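Local coordinates for protein carbohydrate kinase, FGGY (Novosphingobium aromaticivorans, PDB 3H6E) that probably phosphorylates a carbohydrate, as an FGGY-family kinase of the ASKHA fold whose own sugar substrate is not established, at residues I81-D86 and A147-W152; F115-S120 and L177-D182; G162-E167 and R197-V202; A252-T257 and L392-F397; T418-N423 and E442-E447. One frame throughout, in Å; residues are numbered along the deposited sequence.

In the fold
Contacts 1, 2 and 3 lie in the N-terminal half of the chain, contacts 4 and 5 in the C-terminal half. Contact 1 is buried antiparallel pairing of aliphatic strands. Contact 3 adjoins it through Leu149, whose backbone bonds to Arg197 and Ala199; it is partly buried and joined by a short parallel pairing plus a serine hydroxyl bond. Contact 2, mostly buried, ties a helix end to a short strand through a salt bridge, and its Leu177 packs on Phe198 of contact 3. Contacts 4 and 5 share one mixed sheet: residues 252-257 and 392-397 pair in parallel nearer the chain's centre, residues 418-423 and 442-447 antiparallel at the surface, with one weak bond.

Contact 1. Residues I81-D86 and A147-W152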
# COMPACT_ATOMS: atom_id res chain seq x y z
N ILE A 81 -8.28 3.85 12.41
CA ILE A 81 -9.62 4.40 12.55
C ILE A 81 -9.69 5.32 13.76
O ILE A 81 -9.09 5.05 14.80
CB ILE A 81 -10.67 3.28 12.67
CG1 ILE A 81 -12.09 3.87 12.61
CG2 ILE A 81 -10.46 2.49 13.95
CD1 ILE A 81 -12.44 4.45 11.26
N ALA A 82 -10.41 6.43 13.62
CA ALA A 82 -10.50 7.41 14.68
C ALA A 82 -11.95 7.67 15.07
O ALA A 82 -12.84 7.64 14.21
CB ALA A 82 -9.81 8.71 14.27
N ALA A 83 -12.18 7.93 16.35
CA ALA A 83 -13.52 8.18 16.86
C ALA A 83 -13.61 9.56 17.52
O ALA A 83 -12.74 9.95 18.30
CB ALA A 83 -13.92 7.09 17.85
N LEU A 84 -14.67 10.29 17.19
CA LEU A 84 -14.89 11.61 17.76
C LEU A 84 -16.16 11.60 18.61
O LEU A 84 -17.25 11.34 18.10
CB LEU A 84 -15.02 12.66 16.66
CG LEU A 84 -13.99 12.64 15.54
CD1 LEU A 84 -14.31 13.72 14.51
CD2 LEU A 84 -12.58 12.82 16.09
N THR A 85 -16.01 11.87 19.90
CA THR A 85 -17.16 11.99 20.79
C THR A 85 -17.40 13.46 21.11
O THR A 85 -16.50 14.16 21.58
CB THR A 85 -16.97 11.20 22.10
OG1 THR A 85 -16.43 9.91 21.81
CG2 THR A 85 -18.30 11.04 22.82
N ASP A 86 -18.61 13.93 20.83
CA ASP A 86 -18.96 15.33 21.01
C ASP A 86 -17.98 16.28 20.32
O ASP A 86 -17.56 17.29 20.89
CB ASP A 86 -19.09 15.68 22.50
CG ASP A 86 -20.41 15.24 23.09
OD1 ASP A 86 -21.43 15.28 22.37
OD2 ASP A 86 -20.43 14.85 24.28
N ALA A 147 -20.17 7.86 18.85
CA ALA A 147 -18.99 8.25 18.09
C ALA A 147 -19.27 8.52 16.62
O ALA A 147 -20.12 7.88 16.01
CB ALA A 147 -17.90 7.20 18.24
N THR A 148 -18.54 9.48 16.07
CA THR A 148 -18.42 9.61 14.63
C THR A 148 -17.15 8.88 14.23
O THR A 148 -16.10 9.08 14.83
CB THR A 148 -18.32 11.08 14.20
OG1 THR A 148 -19.57 11.73 14.45
CG2 THR A 148 -17.97 11.18 12.71
N LEU A 149 -17.25 8.01 13.24
CA LEU A 149 -16.09 7.25 12.79
C LEU A 149 -15.50 7.87 11.54
O LEU A 149 -16.21 8.49 10.74
CB LEU A 149 -16.45 5.78 12.57
CG LEU A 149 -16.69 5.03 13.88
CD1 LEU A 149 -17.11 3.59 13.64
CD2 LEU A 149 -15.45 5.10 14.75
N LEU A 150 -14.20 7.70 11.36
CA LEU A 150 -13.46 8.50 10.40
C LEU A 150 -12.05 7.93 10.22
O LEU A 150 -11.29 7.82 11.18
CB LEU A 150 -13.41 9.93 10.92
CG LEU A 150 -12.93 11.08 10.04
CD1 LEU A 150 -13.39 12.41 10.59
CD2 LEU A 150 -11.45 11.04 9.97
N PRO A 151 -11.70 7.57 8.97
CA PRO A 151 -10.40 6.97 8.70
C PRO A 151 -9.23 7.84 9.16
O PRO A 151 -9.39 9.05 9.32
CB PRO A 151 -10.39 6.84 7.17
CG PRO A 151 -11.83 6.80 6.78
CD PRO A 151 -12.52 7.71 7.75
N TRP A 152 -8.08 7.22 9.36
CA TRP A 152 -6.88 7.89 9.86
C TRP A 152 -6.47 9.09 9.01
O TRP A 152 -6.23 10.18 9.54
CB TRP A 152 -5.74 6.87 9.94
CG TRP A 152 -4.40 7.40 10.35
CD1 TRP A 152 -3.23 7.30 9.64
CD2 TRP A 152 -4.06 8.07 11.58
NE1 TRP A 152 -2.20 7.87 10.35
CE2 TRP A 152 -2.68 8.35 11.53
CE3 TRP A 152 -4.80 8.45 12.70
CZ2 TRP A 152 -2.03 9.01 12.57
CZ3 TRP A 152 -4.14 9.11 13.72
CH2 TRP A 152 -2.77 9.38 13.65
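Strands 81-85 and 148-151 run antiparallel, 150° apart in direction, with Ala82-Leu150 and Leu84-Thr148 as hydrogen-bonded pairs and Ile81-Pro151 and Ala83-Leu149 as non-hydrogen-bonded ones. Leu84 and Thr148 bond in both directions; the nearly straight bond from Thr148 N meets Leu84 O on a lone pair at 3.0 Å. Ala82 N reaches Leu150 O at 2.9 Å, but from above the carbonyl plane. Leu149 puts CD2 over the partner strand, 4.0 Å from Ala83 CB and 4.2 Å from Ile81 CG1, the two longer side chains crossing obliquely. Ala147 CB meets Ala83 CB at 4.0 Å. With CG1 anti to its backbone N (chi1 -172°), Ile81 brings CD1 across to the backbone, 3.6 Å from Leu150 O. On the other face Leu84 and Leu150 touch tip to tip, CD1 to CD1 at 4.2 Å. Helix 129-139 packs on the Ile81-Leu149 face through Leu133, and helix 152-159 on the other through Tyr155 and Trp158. In this small three-stranded antiparallel sheet 81-85 is the middle strand, flanked by 88-89 and 148-151.

Contact 2. Residues F115-S120 and L177-D182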
# COMPACT_ATOMS: atom_id res chain seq x y z
N PHE A 115 -15.68 -13.40 1.83
CA PHE A 115 -14.62 -12.71 1.10
C PHE A 115 -15.11 -12.25 -0.28
O PHE A 115 -14.53 -11.35 -0.89
CB PHE A 115 -13.39 -13.61 0.96
CG PHE A 115 -12.32 -13.04 0.07
CD1 PHE A 115 -12.28 -13.37 -1.28
CD2 PHE A 115 -11.36 -12.18 0.57
CE1 PHE A 115 -11.30 -12.85 -2.10
CE2 PHE A 115 -10.38 -11.65 -0.24
CZ PHE A 115 -10.35 -11.99 -1.58
N ALA A 116 -16.17 -12.88 -0.77
CA ALA A 116 -16.68 -12.59 -2.10
C ALA A 116 -17.40 -11.24 -2.20
O ALA A 116 -17.50 -10.66 -3.28
CB ALA A 116 -17.58 -13.72 -2.59
N ARG A 117 -17.92 -10.75 -1.07
CA ARG A 117 -18.55 -9.43 -1.04
C ARG A 117 -17.54 -8.33 -0.69
O ARG A 117 -17.66 -7.20 -1.16
CB ARG A 117 -19.70 -9.38 -0.02
CG ARG A 117 -21.04 -9.87 -0.53
CD ARG A 117 -21.57 -9.01 -1.68
NE ARG A 117 -22.45 -7.92 -1.25
CZ ARG A 117 -23.64 -8.10 -0.66
NH1 ARG A 117 -24.09 -9.32 -0.41
NH2 ARG A 117 -24.37 -7.05 -0.32
N THR A 118 -16.55 -8.68 0.12
CA THR A 118 -15.69 -7.68 0.75
C THR A 118 -14.30 -7.54 0.13
O THR A 118 -13.74 -6.45 0.11
CB THR A 118 -15.53 -7.96 2.25
OG1 THR A 118 -14.91 -9.24 2.43
CG2 THR A 118 -16.88 -7.95 2.94
N GLY A 119 -13.73 -8.64 -0.35
CA GLY A 119 -12.37 -8.62 -0.83
C GLY A 119 -11.42 -8.33 0.32
O GLY A 119 -10.23 -8.08 0.12
N SER A 120 -11.97 -8.36 1.53
CA SER A 120 -11.18 -8.17 2.74
C SER A 120 -10.93 -9.52 3.40
O SER A 120 -11.86 -10.16 3.89
CB SER A 120 -11.90 -7.23 3.71
OG SER A 120 -11.10 -6.95 4.85
N LEU A 177 -15.26 -3.38 6.18
CA LEU A 177 -16.34 -2.40 6.18
C LEU A 177 -16.82 -2.04 4.78
O LEU A 177 -17.74 -1.24 4.63
CB LEU A 177 -15.90 -1.12 6.90
CG LEU A 177 -15.11 -1.21 8.20
CD1 LEU A 177 -15.17 0.11 8.92
CD2 LEU A 177 -15.64 -2.32 9.09
N TRP A 178 -16.21 -2.62 3.76
CA TRP A 178 -16.48 -2.19 2.40
C TRP A 178 -16.89 -3.29 1.42
O TRP A 178 -16.37 -4.40 1.46
CB TRP A 178 -15.30 -1.39 1.83
CG TRP A 178 -15.71 -0.49 0.72
CD1 TRP A 178 -15.29 -0.53 -0.58
CD2 TRP A 178 -16.65 0.59 0.80
NE1 TRP A 178 -15.90 0.46 -1.31
CE2 TRP A 178 -16.74 1.16 -0.49
CE3 TRP A 178 -17.42 1.13 1.83
CZ2 TRP A 178 -17.57 2.24 -0.77
CZ3 TRP A 178 -18.24 2.20 1.55
CH2 TRP A 178 -18.31 2.75 0.26
N ASP A 179 -17.82 -2.94 0.54
CA ASP A 179 -18.23 -3.81 -0.55
C ASP A 179 -17.70 -3.20 -1.85
O ASP A 179 -18.33 -2.31 -2.43
CB ASP A 179 -19.76 -3.91 -0.59
CG ASP A 179 -20.25 -4.93 -1.61
OD1 ASP A 179 -19.53 -5.22 -2.59
OD2 ASP A 179 -21.38 -5.44 -1.42
N PRO A 180 -16.53 -3.67 -2.30
CA PRO A 180 -15.84 -3.09 -3.45
C PRO A 180 -16.70 -3.06 -4.71
O PRO A 180 -16.92 -2.00 -5.27
CB PRO A 180 -14.64 -4.02 -3.65
CG PRO A 180 -14.41 -4.62 -2.30
CD PRO A 180 -15.78 -4.78 -1.70
N GLN A 181 -17.18 -4.22 -5.13
CA GLN A 181 -18.04 -4.29 -6.32
C GLN A 181 -19.25 -3.37 -6.20
O GLN A 181 -19.56 -2.62 -7.13
CB GLN A 181 -18.50 -5.73 -6.57
CG GLN A 181 -17.42 -6.63 -7.13
CD GLN A 181 -16.90 -6.16 -8.48
OE1 GLN A 181 -15.79 -6.50 -8.88
NE2 GLN A 181 -17.70 -5.37 -9.18
N ASP A 182 -19.92 -3.42 -5.05
CA ASP A 182 -21.13 -2.64 -4.83
C ASP A 182 -20.84 -1.15 -4.62
O ASP A 182 -21.70 -0.31 -4.86
CB ASP A 182 -21.92 -3.19 -3.65
CG ASP A 182 -23.37 -2.77 -3.67
OD1 ASP A 182 -23.80 -2.24 -4.72
OD2 ASP A 182 -24.07 -2.97 -2.65
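Arg117, Asp179 and Thr118 carry this meeting of the C-terminal end of helix 115-118 with the short strand 178-179. The Arg117 chain bends at chi2 and chi3, which turns its guanidinium back toward Asp179. NE gives one nearly straight bond (168°) to Asp179 OD2 at 2.7 Å. The oxygen lies at the guanidinium edge, in plane, yet is met from above the carboxylate plane; the two planes stand 50° apart, and a single N-H makes the salt bridge. Asp179 holds CG anti to its backbone N (chi1 -173°), and its other oxygen, OD1, accepts from Asp182 N at 3.1 Å in an Asx motif. Thr118 points its CB broadly away, yet CB still lies 3.7 Å from Trp178 O, and its CA approaches the same oxygen at 3.4 Å. The Pro180 ring fits closely against the helix-end carbonyls: CD is 3.1 Å from Arg117 O and CG 3.1 Å from Thr118 O. An alanine at Asp179 would probably loosen the hold on Arg117 and the turn up to Asp182, both carboxylate oxygens being gone. The Gly119 backbone bonds to Val284 and Pro180 packs on it, placing this corner against strand 282-286, outermost in the C-terminal sheet. Asp179 OD1 also lies 3.1 Å from Arg117 O, acceptor beside acceptor, so the arginine charge and the Asp182 amide are likely to offset that repulsion and keep Asp179 ionised.

Contact 3. Residues G162-E167 and R197-V202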
# COMPACT_ATOMS: atom_id res chain seq x y z
N GLY A 162 -12.15 21.02 11.10
CA GLY A 162 -13.34 20.90 11.91
C GLY A 162 -14.42 20.04 11.27
O GLY A 162 -15.36 19.62 11.94
N ARG A 163 -14.30 19.78 9.98
CA ARG A 163 -15.27 18.94 9.29
C ARG A 163 -14.81 17.50 9.20
O ARG A 163 -13.73 17.20 8.70
CB ARG A 163 -15.59 19.48 7.89
CG ARG A 163 -16.64 18.66 7.16
CD ARG A 163 -17.42 19.49 6.15
NE ARG A 163 -16.89 19.37 4.79
CZ ARG A 163 -17.43 18.61 3.84
NH1 ARG A 163 -18.52 17.90 4.09
NH2 ARG A 163 -16.88 18.57 2.63
N ALA A 164 -15.65 16.60 9.70
CA ALA A 164 -15.40 15.17 9.61
C ALA A 164 -15.90 14.63 8.28
O ALA A 164 -17.01 14.94 7.83
CB ALA A 164 -16.08 14.44 10.76
N VAL A 165 -15.08 13.80 7.65
CA VAL A 165 -15.41 13.18 6.37
C VAL A 165 -14.74 11.81 6.27
O VAL A 165 -13.78 11.53 6.99
CB VAL A 165 -14.98 14.09 5.20
CG1 VAL A 165 -14.69 13.28 3.95
CG2 VAL A 165 -16.05 15.15 4.92
N SER A 166 -15.25 10.96 5.39
CA SER A 166 -14.58 9.69 5.10
C SER A 166 -14.13 9.66 3.65
O SER A 166 -14.65 10.40 2.81
CB SER A 166 -15.50 8.51 5.40
OG SER A 166 -15.75 8.40 6.79
N GLU A 167 -13.16 8.80 3.35
CA GLU A 167 -12.70 8.62 1.98
C GLU A 167 -12.62 7.13 1.64
O GLU A 167 -12.29 6.31 2.50
CB GLU A 167 -11.36 9.33 1.75
CG GLU A 167 -11.01 9.56 0.29
CD GLU A 167 -10.43 8.32 -0.37
OE1 GLU A 167 -9.79 7.52 0.35
OE2 GLU A 167 -10.62 8.16 -1.59
N ARG A 197 -22.28 5.22 11.74
CA ARG A 197 -21.41 6.05 12.57
C ARG A 197 -20.37 6.82 11.76
O ARG A 197 -19.79 7.79 12.26
CB ARG A 197 -20.68 5.19 13.61
CG ARG A 197 -21.59 4.40 14.54
CD ARG A 197 -20.73 3.53 15.45
NE ARG A 197 -21.51 2.64 16.30
CZ ARG A 197 -20.98 1.73 17.11
NH1 ARG A 197 -19.66 1.59 17.17
NH2 ARG A 197 -21.76 0.95 17.84
N PHE A 198 -20.14 6.41 10.52
CA PHE A 198 -19.10 7.02 9.69
C PHE A 198 -19.44 8.41 9.15
O PHE A 198 -20.57 8.69 8.74
CB PHE A 198 -18.72 6.09 8.53
CG PHE A 198 -17.65 5.09 8.89
CD1 PHE A 198 -16.32 5.38 8.67
CD2 PHE A 198 -17.99 3.87 9.46
CE1 PHE A 198 -15.34 4.47 9.01
CE2 PHE A 198 -17.01 2.96 9.79
CZ PHE A 198 -15.68 3.26 9.57
N ALA A 199 -18.44 9.29 9.15
CA ALA A 199 -18.57 10.60 8.53
C ALA A 199 -18.89 10.44 7.04
O ALA A 199 -18.43 9.50 6.40
CB ALA A 199 -17.29 11.38 8.71
N PRO A 200 -19.69 11.37 6.49
CA PRO A 200 -20.13 11.27 5.10
C PRO A 200 -18.96 11.04 4.15
O PRO A 200 -17.94 11.72 4.26
CB PRO A 200 -20.78 12.63 4.84
CG PRO A 200 -21.26 13.07 6.18
CD PRO A 200 -20.24 12.56 7.16
N ILE A 201 -19.11 10.08 3.24
CA ILE A 201 -18.05 9.77 2.29
C ILE A 201 -17.88 10.88 1.25
O ILE A 201 -18.85 11.38 0.68
CB ILE A 201 -18.30 8.43 1.58
CG1 ILE A 201 -17.99 7.27 2.53
CG2 ILE A 201 -17.44 8.33 0.32
CD1 ILE A 201 -18.32 5.90 1.97
N VAL A 202 -16.62 11.25 1.03
CA VAL A 202 -16.26 12.29 0.08
C VAL A 202 -15.14 11.76 -0.81
O VAL A 202 -14.49 10.76 -0.47
CB VAL A 202 -15.82 13.57 0.82
CG1 VAL A 202 -14.58 14.19 0.22
CG2 VAL A 202 -16.96 14.57 0.88
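The Phe198 ring takes Ser166 OG at its edge, in the ring plane, 3.6 Å from CD1, and the ring also meets that of Phe185. The Arg163 guanidinium has Val165 CG2 on one face, toward the rim, while its NE bonds to Val208 O. Between these groups the backbones pair in parallel over a short, weakly bonded stretch at Ser166 and Ile201, although residues 163-167 and 198-202 run 81° apart. Ser166 N donates almost straight to Pro200 O at 3.0 Å, from well above the carbonyl plane, and Ser166 O receives Val202 N at 2.8 Å. With OG anti to its carbonyl carbon (chi1 -67°), Ser166 adds a third bond, donating to Ala199 O at 2.9 Å. An alanine at Ser166 would probably weaken the hold on Ala199, because the hydroxyl that makes this bond would be missing. Val165 and Val202 cross at about a right angle in tight packing, CG1 to CB at 3.3 Å. Ala199 directs its CB at the opposing backbone, 3.4 Å from Val165 N. Ala164 and Ser166 lean on Leu150 and Pro151 of strand 148-151, while Phe198 and Ile201 touch Leu171 of helix 168-171, whose N-cap is Glu167.

Contact 4. Residues A252-T257 and L392-F397; sequences ATVLST and LVEGRF
Strands 252-256 and 390-394 lie side by side, parallel, within the mixed sheet of the C-terminal half. Leu392 N donates to Thr253 O at 2.9 Å, nearly along the C=O axis; Leu392 O accepts from Leu255 N at 2.8 Å, and Leu255 O in turn from Glu394 N at 3.0 Å, both donors lying above the carbonyl plane. Glu394 extends its carboxyl group obliquely across Val254, CD to CG1 at 4.1 Å. This sheet is the core of an actin-like ATPase (ASKHA) domain; in kinases of that fold the turns after such strands border the nucleotide site, as is likely here. At the turn Thr257 carries the join. Its OG1 sits in the crowded position between backbone N and carbonyl carbon (chi1 68°), donates to a lone pair of Glu394 O at 2.8 Å and accepts from Phe397 N at 3.1 Å. The same hydroxyl lies at the edge of the Phe397 ring, in its plane. Gly395, with phi 83°, passes where a CB would run into Thr257 O. One water bridges the two segments, donating to Thr257 O at 2.8 Å and accepting from Arg396 N at 2.9 Å. Val254 and Leu392 face Ala241 of helix 233-241, while Leu255 and Val393 face Phe403 of helix 401-410.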
# COMPACT_ATOMS: atom_id res chain seq x y z
N ALA A 252 -3.33 -1.06 -16.51
CA ALA A 252 -1.97 -1.14 -15.97
C ALA A 252 -1.97 -1.73 -14.58
O ALA A 252 -2.98 -1.70 -13.88
CB ALA A 252 -1.34 0.24 -15.95
N THR A 253 -0.82 -2.27 -14.19
CA THR A 253 -0.65 -2.83 -12.86
C THR A 253 0.64 -2.29 -12.24
O THR A 253 1.69 -2.32 -12.87
CB THR A 253 -0.55 -4.37 -12.91
OG1 THR A 253 -1.83 -4.92 -13.27
CG2 THR A 253 -0.13 -4.92 -11.56
N VAL A 254 0.55 -1.80 -11.01
CA VAL A 254 1.75 -1.41 -10.28
C VAL A 254 2.16 -2.53 -9.33
O VAL A 254 1.36 -3.01 -8.52
CB VAL A 254 1.55 -0.10 -9.49
CG1 VAL A 254 2.81 0.22 -8.69
CG2 VAL A 254 1.20 1.05 -10.43
N LEU A 255 3.41 -2.96 -9.44
CA LEU A 255 3.92 -4.02 -8.58
C LEU A 255 4.95 -3.44 -7.63
O LEU A 255 6.08 -3.17 -8.03
CB LEU A 255 4.56 -5.13 -9.41
CG LEU A 255 5.18 -6.25 -8.57
CD1 LEU A 255 4.11 -7.22 -8.11
CD2 LEU A 255 6.26 -6.99 -9.35
N SER A 256 4.55 -3.25 -6.38
CA SER A 256 5.48 -2.74 -5.38
C SER A 256 6.25 -3.89 -4.73
O SER A 256 5.73 -4.99 -4.55
CB SER A 256 4.76 -1.89 -4.33
OG SER A 256 3.84 -2.66 -3.59
N THR A 257 7.51 -3.63 -4.39
CA THR A 257 8.37 -4.65 -3.83
C THR A 257 9.01 -4.18 -2.53
O THR A 257 8.96 -2.99 -2.19
CB THR A 257 9.46 -5.09 -4.83
OG1 THR A 257 10.39 -4.02 -5.05
CG2 THR A 257 8.83 -5.48 -6.16
N LEU A 392 4.36 -1.66 -13.85
CA LEU A 392 5.36 -0.77 -13.30
C LEU A 392 5.91 -1.34 -12.00
O LEU A 392 5.18 -1.47 -11.01
CB LEU A 392 4.76 0.62 -13.06
CG LEU A 392 5.57 1.60 -12.21
CD1 LEU A 392 6.99 1.74 -12.75
CD2 LEU A 392 4.85 2.95 -12.17
N VAL A 393 7.19 -1.70 -12.01
CA VAL A 393 7.85 -2.19 -10.81
C VAL A 393 8.39 -1.02 -9.99
O VAL A 393 9.02 -0.11 -10.54
CB VAL A 393 9.01 -3.16 -11.15
CG1 VAL A 393 9.57 -3.78 -9.88
CG2 VAL A 393 8.53 -4.24 -12.10
N GLU A 394 8.13 -1.04 -8.69
CA GLU A 394 8.65 -0.02 -7.78
C GLU A 394 9.24 -0.70 -6.55
O GLU A 394 9.22 -1.93 -6.44
CB GLU A 394 7.55 0.96 -7.37
CG GLU A 394 6.84 1.60 -8.55
CD GLU A 394 5.94 2.73 -8.13
OE1 GLU A 394 5.56 2.78 -6.94
OE2 GLU A 394 5.59 3.58 -8.98
N GLY A 395 9.76 0.10 -5.62
CA GLY A 395 10.43 -0.44 -4.45
C GLY A 395 11.87 -0.78 -4.76
O GLY A 395 12.34 -0.57 -5.87
N ARG A 396 12.58 -1.33 -3.77
CA ARG A 396 14.01 -1.58 -3.93
C ARG A 396 14.36 -2.64 -4.97
O ARG A 396 15.44 -2.61 -5.55
CB ARG A 396 14.67 -1.89 -2.58
CG ARG A 396 14.40 -3.27 -2.01
CD ARG A 396 15.16 -3.46 -0.70
NE ARG A 396 14.87 -4.73 -0.04
CZ ARG A 396 15.61 -5.83 -0.14
NH1 ARG A 396 16.70 -5.83 -0.89
NH2 ARG A 396 15.25 -6.93 0.51
N PHE A 397 13.45 -3.58 -5.21
CA PHE A 397 13.72 -4.67 -6.14
C PHE A 397 13.55 -4.24 -7.60
O PHE A 397 13.62 -5.06 -8.51
CB PHE A 397 12.87 -5.89 -5.81
CG PHE A 397 13.28 -6.58 -4.54
CD1 PHE A 397 14.24 -7.59 -4.56
CD2 PHE A 397 12.73 -6.22 -3.32
CE1 PHE A 397 14.63 -8.22 -3.40
CE2 PHE A 397 13.12 -6.84 -2.16
CZ PHE A 397 14.07 -7.84 -2.20
O HOH W 1 11.20 -1.64 -1.23

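Contact 5. Residues T418-N423 and E442-E447; sequences TANAHN and ELVRIE
Thr418 and Ile446 cross at about a right angle, the isoleucine tip laid against the two branches of the threonine. Ile446 CD1 comes to 3.3 Å from Thr418 OG1 and 3.9 Å from Thr418 CG2. Thr418 holds OG1 in the crowded position between its backbone N and carbonyl carbon (chi1 52°), with CG2 anti to the carbonyl carbon, so both branches are turned to the methyl. Asn420 and Val444 meet obliquely: the amide oxygen OD1 of Asn420 lies 3.5 Å from Val444 CG2, a polar atom beside a methyl. Leu443 is on the opposite face of the sheet from Val444 and Thr418. Its CG is anti to the carbonyl carbon, and CD2 folds back over the neighbouring strand to 4.0 Å from Ala419 CA. Between these side chains the backbones pair antiparallel, Thr418 and Val444 forming a hydrogen-bonded pair. Val444 N points almost straight (175°) at Thr418 O, 3.2 Å away and nearly along the C=O axis; the return bond from Thr418 N to Val444 O is weak at 3.4 Å. Asn420 and Glu442, both exposed, lie at one end of the pairing. Strand 443-445 is the outermost of the mixed sheet on this side, next to 415-419. Thr418 and Ile446 rest on Val404 of helix 401-410, whereas Leu443 packs on the other face against Leu392 of strand 390-394 and the loop residues Phe244 and Ile247.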
# COMPACT_ATOMS: atom_id res chain seq x y z
N THR A 418 10.31 0.42 -15.25
CA THR A 418 10.92 0.89 -14.01
C THR A 418 11.12 2.39 -14.14
O THR A 418 11.29 2.90 -15.25
CB THR A 418 12.28 0.22 -13.73
OG1 THR A 418 13.13 0.35 -14.88
CG2 THR A 418 12.10 -1.26 -13.41
N ALA A 419 11.08 3.10 -13.02
CA ALA A 419 11.16 4.55 -13.02
C ALA A 419 12.58 5.06 -13.29
O ALA A 419 13.56 4.37 -13.01
CB ALA A 419 10.63 5.13 -11.72
N ASN A 420 12.67 6.27 -13.84
CA ASN A 420 13.93 6.86 -14.26
C ASN A 420 14.65 7.54 -13.10
O ASN A 420 15.85 7.35 -12.90
CB ASN A 420 13.67 7.89 -15.35
CG ASN A 420 14.71 7.85 -16.45
OD1 ASN A 420 15.49 6.91 -16.53
ND2 ASN A 420 14.70 8.86 -17.31
N ALA A 421 13.90 8.35 -12.36
CA ALA A 421 14.44 9.07 -11.23
C ALA A 421 13.64 8.77 -9.97
O ALA A 421 12.51 8.31 -10.04
CB ALA A 421 14.44 10.56 -11.50
N HIS A 422 14.25 9.03 -8.82
CA HIS A 422 13.56 8.89 -7.55
C HIS A 422 12.39 9.86 -7.49
O HIS A 422 12.46 10.96 -8.04
CB HIS A 422 14.51 9.14 -6.37
CG HIS A 422 13.81 9.44 -5.08
ND1 HIS A 422 13.30 8.45 -4.26
CD2 HIS A 422 13.53 10.62 -4.47
CE1 HIS A 422 12.74 9.01 -3.21
NE2 HIS A 422 12.86 10.32 -3.31
N ASN A 423 11.32 9.45 -6.82
CA ASN A 423 10.20 10.34 -6.53
C ASN A 423 9.84 10.23 -5.07
O ASN A 423 9.65 9.12 -4.56
CB ASN A 423 9.00 9.98 -7.39
CG ASN A 423 9.10 10.51 -8.80
OD1 ASN A 423 9.23 11.72 -9.00
ND2 ASN A 423 9.04 9.63 -9.78
N GLU A 442 11.22 9.38 -16.35
CA GLU A 442 10.30 8.75 -17.28
C GLU A 442 10.36 7.26 -17.07
O GLU A 442 11.25 6.76 -16.38
CB GLU A 442 10.69 9.09 -18.72
CG GLU A 442 10.55 10.55 -19.09
CD GLU A 442 11.12 10.87 -20.45
OE1 GLU A 442 12.01 10.12 -20.91
OE2 GLU A 442 10.69 11.87 -21.07
N LEU A 443 9.42 6.53 -17.66
CA LEU A 443 9.47 5.08 -17.61
C LEU A 443 10.36 4.54 -18.72
O LEU A 443 10.27 4.96 -19.87
CB LEU A 443 8.06 4.48 -17.71
CG LEU A 443 7.11 4.85 -16.57
CD1 LEU A 443 5.80 4.10 -16.72
CD2 LEU A 443 7.77 4.56 -15.22
N VAL A 444 11.24 3.62 -18.35
CA VAL A 444 12.09 2.94 -19.31
C VAL A 444 11.62 1.50 -19.40
O VAL A 444 11.49 0.83 -18.38
CB VAL A 444 13.57 2.93 -18.84
CG1 VAL A 444 14.47 2.37 -19.93
CG2 VAL A 444 14.01 4.33 -18.42
N ARG A 445 11.34 1.02 -20.60
CA ARG A 445 10.90 -0.37 -20.74
C ARG A 445 12.05 -1.33 -20.47
O ARG A 445 13.21 -1.05 -20.80
CB ARG A 445 10.28 -0.65 -22.10
CG ARG A 445 9.62 -2.02 -22.15
CD ARG A 445 8.93 -2.28 -23.47
NE ARG A 445 8.33 -3.61 -23.49
CZ ARG A 445 7.74 -4.15 -24.56
NH1 ARG A 445 7.68 -3.47 -25.70
NH2 ARG A 445 7.22 -5.36 -24.49
N ILE A 446 11.72 -2.47 -19.87
CA ILE A 446 12.73 -3.45 -19.52
C ILE A 446 12.88 -4.49 -20.63
O ILE A 446 11.90 -5.04 -21.12
CB ILE A 446 12.38 -4.16 -18.20
CG1 ILE A 446 12.28 -3.14 -17.06
CG2 ILE A 446 13.41 -5.23 -17.87
CD1 ILE A 446 13.52 -2.27 -16.92
N GLU A 447 14.13 -4.74 -21.01
CA GLU A 447 14.44 -5.76 -21.99
C GLU A 447 14.41 -7.13 -21.32
O GLU A 447 14.88 -7.27 -20.19
CB GLU A 447 15.83 -5.53 -22.57
CG GLU A 447 16.09 -4.11 -23.07
CD GLU A 447 15.76 -3.94 -24.54
OE1 GLU A 447 14.64 -4.30 -24.95
OE2 GLU A 447 16.64 -3.43 -25.28